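Local coordinates for protein Two-component system sensor histidine kinase (Bacteroides thetaiotaomicron, PDB 3OTT) that probably senses saccharides through its extracellular beta-propeller region and relays the signal as a membrane-bound histidine kinase and transcription regulator, at residues Leu191-Cys204 against Ile207-Ser219. Sequence-based numbering, arbitrary orientation.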
loop_
_atom_site.group_PDB
_atom_site.type_symbol
_atom_site.label_atom_id
_atom_site.label_comp_id
_atom_site.label_asym_id
_atom_site.label_seq_id
_atom_site.Cartn_x
_atom_site.Cartn_y
_atom_site.Cartn_z
ATOM N N LEU B 191 -31.567 7.769 25.199
ATOM C CA LEU B 191 -30.182 8.107 25.218
ATOM C C LEU B 191 -29.702 8.750 23.902
ATOM O O LEU B 191 -29.559 8.072 22.902
ATOM C CB LEU B 191 -29.335 6.922 25.672
ATOM C CG LEU B 191 -28.026 7.375 26.316
ATOM C CD1 LEU B 191 -28.206 8.216 27.616
ATOM C CD2 LEU B 191 -27.190 6.122 26.595
ATOM N N PHE B 192 -29.477 10.063 23.937
ATOM C CA PHE B 192 -28.851 10.808 22.813
ATOM C C PHE B 192 -27.526 10.211 22.478
ATOM O O PHE B 192 -26.666 10.174 23.322
ATOM C CB PHE B 192 -28.429 12.255 23.217
ATOM C CG PHE B 192 -29.540 13.240 23.363
ATOM C CD1 PHE B 192 -29.791 14.179 22.333
ATOM C CD2 PHE B 192 -30.275 13.324 24.567
ATOM C CE1 PHE B 192 -30.811 15.165 22.449
ATOM C CE2 PHE B 192 -31.295 14.289 24.723
ATOM C CZ PHE B 192 -31.570 15.224 23.646
ATOM N N VAL B 193 -27.288 9.877 21.229
ATOM C CA VAL B 193 -25.926 9.551 20.872
ATOM C C VAL B 193 -25.375 10.637 19.977
ATOM O O VAL B 193 -25.672 10.663 18.779
ATOM C CB VAL B 193 -25.816 8.183 20.195
ATOM C CG1 VAL B 193 -24.415 8.004 19.597
ATOM C CG2 VAL B 193 -26.123 7.053 21.194
ATOM N N ASN B 194 -24.551 11.517 20.555
ATOM C CA ASN B 194 -24.040 12.693 19.859
ATOM C C ASN B 194 -22.838 12.398 19.027
ATOM O O ASN B 194 -22.515 13.176 18.095
ATOM C CB ASN B 194 -23.516 13.764 20.823
ATOM C CG ASN B 194 -24.495 14.173 21.862
ATOM O OD1 ASN B 194 -25.648 14.511 21.563
ATOM N ND2 ASN B 194 -24.040 14.172 23.122
ATOM N N SER B 195 -22.097 11.340 19.366
ATOM C CA SER B 195 -20.759 11.235 18.747
ATOM C C SER B 195 -20.215 9.812 18.721
ATOM O O SER B 195 -20.442 9.057 19.700
ATOM C CB SER B 195 -19.771 12.132 19.517
ATOM O OG SER B 195 -18.550 12.153 18.833
ATOM N N LEU B 196 -19.510 9.480 17.624
ATOM C CA LEU B 196 -19.024 8.150 17.343
ATOM C C LEU B 196 -17.639 8.228 16.780
ATOM O O LEU B 196 -17.364 9.111 15.982
ATOM C CB LEU B 196 -19.926 7.419 16.315
ATOM C CG LEU B 196 -21.364 7.079 16.721
ATOM C CD1 LEU B 196 -22.154 6.378 15.546
ATOM C CD2 LEU B 196 -21.344 6.232 17.963
ATOM N N LEU B 197 -16.787 7.291 17.149
ATOM C CA LEU B 197 -15.421 7.299 16.659
ATOM C C LEU B 197 -14.844 5.892 16.652
ATOM O O LEU B 197 -14.848 5.161 17.689
ATOM C CB LEU B 197 -14.514 8.217 17.498
ATOM C CG LEU B 197 -13.036 8.291 17.029
ATOM C CD1 LEU B 197 -12.806 9.139 15.759
ATOM C CD2 LEU B 197 -12.108 8.769 18.143
ATOM N N GLU B 198 -14.317 5.517 15.502
ATOM C CA GLU B 198 -13.660 4.240 15.389
ATOM C C GLU B 198 -12.250 4.359 15.896
ATOM O O GLU B 198 -11.592 5.338 15.632
ATOM C CB GLU B 198 -13.612 3.782 13.958
ATOM C CG GLU B 198 -12.932 2.403 13.823
ATOM C CD GLU B 198 -12.669 1.976 12.379
ATOM O OE1 GLU B 198 -12.459 2.860 11.470
ATOM O OE2 GLU B 198 -12.649 0.743 12.174
ATOM N N ASP B 199 -11.776 3.322 16.597
ATOM C CA ASP B 199 -10.414 3.257 17.136
ATOM C C ASP B 199 -9.839 1.893 16.757
ATOM O O ASP B 199 -10.118 0.914 17.441
ATOM C CB ASP B 199 -10.498 3.340 18.679
ATOM C CG ASP B 199 -9.132 3.448 19.359
ATOM O OD1 ASP B 199 -8.120 3.089 18.738
ATOM O OD2 ASP B 199 -9.066 3.934 20.518
ATOM N N THR B 200 -9.017 1.829 15.703
ATOM C CA THR B 200 -8.427 0.556 15.186
ATOM C C THR B 200 -7.358 -0.033 16.099
ATOM O O THR B 200 -7.082 -1.228 16.055
ATOM C CB THR B 200 -7.868 0.726 13.775
ATOM O OG1 THR B 200 -6.982 1.853 13.742
ATOM C CG2 THR B 200 -8.999 1.032 12.830
ATOM N N THR B 201 -6.754 0.787 16.944
ATOM C CA THR B 201 -5.737 0.303 17.871
ATOM C C THR B 201 -6.381 -0.348 19.083
ATOM O O THR B 201 -5.927 -1.363 19.504
ATOM C CB THR B 201 -4.826 1.422 18.349
ATOM O OG1 THR B 201 -4.195 1.974 17.216
ATOM C CG2 THR B 201 -3.717 0.885 19.316
ATOM N N ARG B 202 -7.443 0.219 19.644
ATOM C CA ARG B 202 -8.178 -0.480 20.706
ATOM C C ARG B 202 -9.207 -1.449 20.137
ATOM O O ARG B 202 -9.781 -2.248 20.888
ATOM C CB ARG B 202 -8.844 0.518 21.658
ATOM C CG ARG B 202 -7.810 1.318 22.583
ATOM C CD ARG B 202 -8.471 2.390 23.473
ATOM N NE ARG B 202 -7.419 3.236 24.082
ATOM C CZ ARG B 202 -6.901 4.369 23.567
ATOM N NH1 ARG B 202 -7.343 4.893 22.426
ATOM N NH2 ARG B 202 -5.972 5.028 24.245
ATOM N N GLN B 203 -9.449 -1.386 18.828
ATOM C CA GLN B 203 -10.495 -2.210 18.181
ATOM C C GLN B 203 -11.904 -2.050 18.777
ATOM O O GLN B 203 -12.585 -3.062 19.074
ATOM C CB GLN B 203 -10.066 -3.663 18.122
ATOM C CG GLN B 203 -8.679 -3.782 17.380
ATOM C CD GLN B 203 -8.221 -5.186 17.248
ATOM O OE1 GLN B 203 -8.218 -5.978 18.232
ATOM N NE2 GLN B 203 -7.867 -5.554 16.022
ATOM N N CYS B 204 -12.316 -0.794 18.970
ATOM C CA CYS B 204 -13.636 -0.482 19.492
ATOM C C CYS B 204 -14.226 0.656 18.689
ATOM O O CYS B 204 -13.555 1.337 17.922
ATOM C CB CYS B 204 -13.566 -0.073 20.996
ATOM S SG CYS B 204 -12.511 1.428 21.316
ATOM N N ILE B 207 -18.375 5.853 21.840
ATOM C CA ILE B 207 -19.762 6.338 21.784
ATOM C C ILE B 207 -19.993 7.399 22.864
ATOM O O ILE B 207 -19.902 7.135 24.045
ATOM C CB ILE B 207 -20.762 5.178 22.025
ATOM C CG1 ILE B 207 -20.449 4.003 21.062
ATOM C CG2 ILE B 207 -22.188 5.667 21.754
ATOM C CD1 ILE B 207 -20.837 2.661 21.612
ATOM N N GLY B 208 -20.186 8.635 22.455
ATOM C CA GLY B 208 -20.420 9.719 23.410
ATOM C C GLY B 208 -21.888 10.093 23.445
ATOM O O GLY B 208 -22.538 10.291 22.419
ATOM N N THR B 209 -22.399 10.187 24.652
ATOM C CA THR B 209 -23.776 10.427 24.945
ATOM C C THR B 209 -23.862 11.521 26.018
ATOM O O THR B 209 -22.850 12.029 26.512
ATOM C CB THR B 209 -24.459 9.135 25.519
ATOM O OG1 THR B 209 -23.901 8.819 26.805
ATOM C CG2 THR B 209 -24.311 7.905 24.600
ATOM N N GLU B 210 -25.073 11.886 26.386
ATOM C CA GLU B 210 -25.278 12.613 27.598
ATOM C C GLU B 210 -25.024 11.670 28.744
ATOM O O GLU B 210 -25.771 10.713 28.954
ATOM C CB GLU B 210 -26.722 13.139 27.684
ATOM C CG GLU B 210 -27.035 13.859 29.023
ATOM C CD GLU B 210 -28.137 14.983 28.935
ATOM O OE1 GLU B 210 -28.522 15.404 27.795
ATOM O OE2 GLU B 210 -28.595 15.467 30.033
ATOM N N GLY B 211 -23.958 11.931 29.487
ATOM C CA GLY B 211 -23.713 11.256 30.751
ATOM C C GLY B 211 -22.644 10.166 30.756
ATOM O O GLY B 211 -22.191 9.763 31.816
ATOM N N TYR B 212 -22.254 9.666 29.598
ATOM C CA TYR B 212 -21.402 8.498 29.545
ATOM C C TYR B 212 -20.598 8.544 28.291
ATOM O O TYR B 212 -21.048 9.080 27.274
ATOM C CB TYR B 212 -22.249 7.232 29.440
ATOM C CG TYR B 212 -23.105 6.944 30.621
ATOM C CD1 TYR B 212 -24.408 7.422 30.691
ATOM C CD2 TYR B 212 -22.606 6.173 31.685
ATOM C CE1 TYR B 212 -25.217 7.157 31.813
ATOM C CE2 TYR B 212 -23.423 5.872 32.788
ATOM C CZ TYR B 212 -24.704 6.380 32.856
ATOM O OH TYR B 212 -25.494 6.041 33.946
ATOM N N LEU B 213 -19.444 7.918 28.377
ATOM C CA LEU B 213 -18.611 7.560 27.275
ATOM C C LEU B 213 -18.517 5.972 27.275
ATOM O O LEU B 213 -18.136 5.373 28.308
ATOM C CB LEU B 213 -17.214 8.124 27.528
ATOM C CG LEU B 213 -16.175 7.897 26.429
ATOM C CD1 LEU B 213 -16.686 8.378 25.044
ATOM C CD2 LEU B 213 -14.831 8.545 26.801
ATOM N N PHE B 214 -18.908 5.338 26.169
ATOM C CA PHE B 214 -18.872 3.878 26.014
ATOM C C PHE B 214 -17.804 3.466 25.059
ATOM O O PHE B 214 -17.499 4.198 24.104
ATOM C CB PHE B 214 -20.178 3.361 25.492
ATOM C CG PHE B 214 -21.338 3.587 26.429
ATOM C CD1 PHE B 214 -22.139 4.702 26.305
ATOM C CD2 PHE B 214 -21.654 2.626 27.432
ATOM C CE1 PHE B 214 -23.286 4.889 27.207
ATOM C CE2 PHE B 214 -22.750 2.799 28.313
ATOM C CZ PHE B 214 -23.570 3.965 28.196
ATOM N N GLN B 215 -17.265 2.271 25.269
ATOM C CA GLN B 215 -16.574 1.580 24.207
ATOM C C GLN B 215 -17.364 0.347 23.844
ATOM O O GLN B 215 -17.669 -0.461 24.710
ATOM C CB GLN B 215 -15.248 1.100 24.708
ATOM C CG GLN B 215 -14.223 2.146 24.753
ATOM C CD GLN B 215 -12.959 1.649 25.415
ATOM O OE1 GLN B 215 -12.867 1.589 26.658
ATOM N NE2 GLN B 215 -11.963 1.306 24.591
ATOM N N TYR B 216 -17.633 0.147 22.556
ATOM C CA TYR B 216 -18.275 -1.093 22.069
ATOM C C TYR B 216 -17.239 -1.879 21.284
ATOM O O TYR B 216 -16.484 -1.303 20.518
ATOM C CB TYR B 216 -19.463 -0.723 21.219
ATOM C CG TYR B 216 -20.014 -1.833 20.347
ATOM C CD1 TYR B 216 -20.740 -2.880 20.921
ATOM C CD2 TYR B 216 -19.823 -1.847 18.979
ATOM C CE1 TYR B 216 -21.272 -3.895 20.197
ATOM C CE2 TYR B 216 -20.339 -2.939 18.219
ATOM C CZ TYR B 216 -21.094 -3.958 18.875
ATOM O OH TYR B 216 -21.699 -5.034 18.243
ATOM N N PHE B 217 -17.213 -3.199 21.448
ATOM C CA PHE B 217 -16.170 -4.029 20.804
ATOM C C PHE B 217 -16.876 -5.000 19.912
ATOM O O PHE B 217 -17.418 -6.036 20.409
ATOM C CB PHE B 217 -15.353 -4.817 21.852
ATOM C CG PHE B 217 -14.661 -3.943 22.838
ATOM C CD1 PHE B 217 -13.372 -3.509 22.577
ATOM C CD2 PHE B 217 -15.299 -3.533 24.033
ATOM C CE1 PHE B 217 -12.671 -2.682 23.498
ATOM C CE2 PHE B 217 -14.631 -2.704 24.939
ATOM C CZ PHE B 217 -13.302 -2.267 24.672
ATOM N N PRO B 218 -16.885 -4.712 18.609
ATOM C CA PRO B 218 -17.655 -5.532 17.659
ATOM C C PRO B 218 -17.173 -6.979 17.592
ATOM O O PRO B 218 -17.969 -7.870 17.306
ATOM C CB PRO B 218 -17.504 -4.813 16.295
ATOM C CG PRO B 218 -16.722 -3.505 16.575
ATOM C CD PRO B 218 -16.231 -3.527 17.997
ATOM N N SER B 219 -15.912 -7.243 17.864
ATOM C CA SER B 219 -15.456 -8.635 17.851
ATOM C C SER B 219 -16.122 -9.581 18.880
ATOM O O SER B 219 -16.128 -10.778 18.671
ATOM C CB SER B 219 -13.962 -8.702 18.003
ATOM O OG SER B 219 -13.653 -8.239 19.290
HETATM O O HOH W 1 -13.501 -5.589 18.626
#
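The sulfur of C204 accepts an almost straight hydrogen bond from the side-chain amide of Q215, NE2 lying 3.3 Å from SG with an N-H...S angle of 176° and the sulfur in the amide plane. C204 carries SG between its backbone N and carbonyl carbon (chi1 60°), which turns it to this amide; the other end of the Q215 amide, OE1, bonds to T226 OG1 on strand 222-229, so the group is fixed at both ends. Against the F217 ring C204 sets its CB, 4.1 Å from the centroid in an off-centre CH-pi contact, while SG lies obliquely to the same ring. Q203 O and S219 N are bridged by a water. These residues sit near the turn of the 193-199/204-209 hairpin, the first two strands of a four-stranded antiparallel propeller blade. Farther along the hairpin N194 and S195 both face G208 in a classic beta bulge: G208 O takes a weak bond from N194 N and a second from S195 N, and G208 N returns a straight 2.8 Å bond to S195 O. I207 lies beside L196, CG1 3.9 Å from L196 CD2, and both touch L167 of the preceding blade. Beyond the bulge, L191 crosses T209 at about a right angle and brings CD2 within 4.1 Å of F214 CE1.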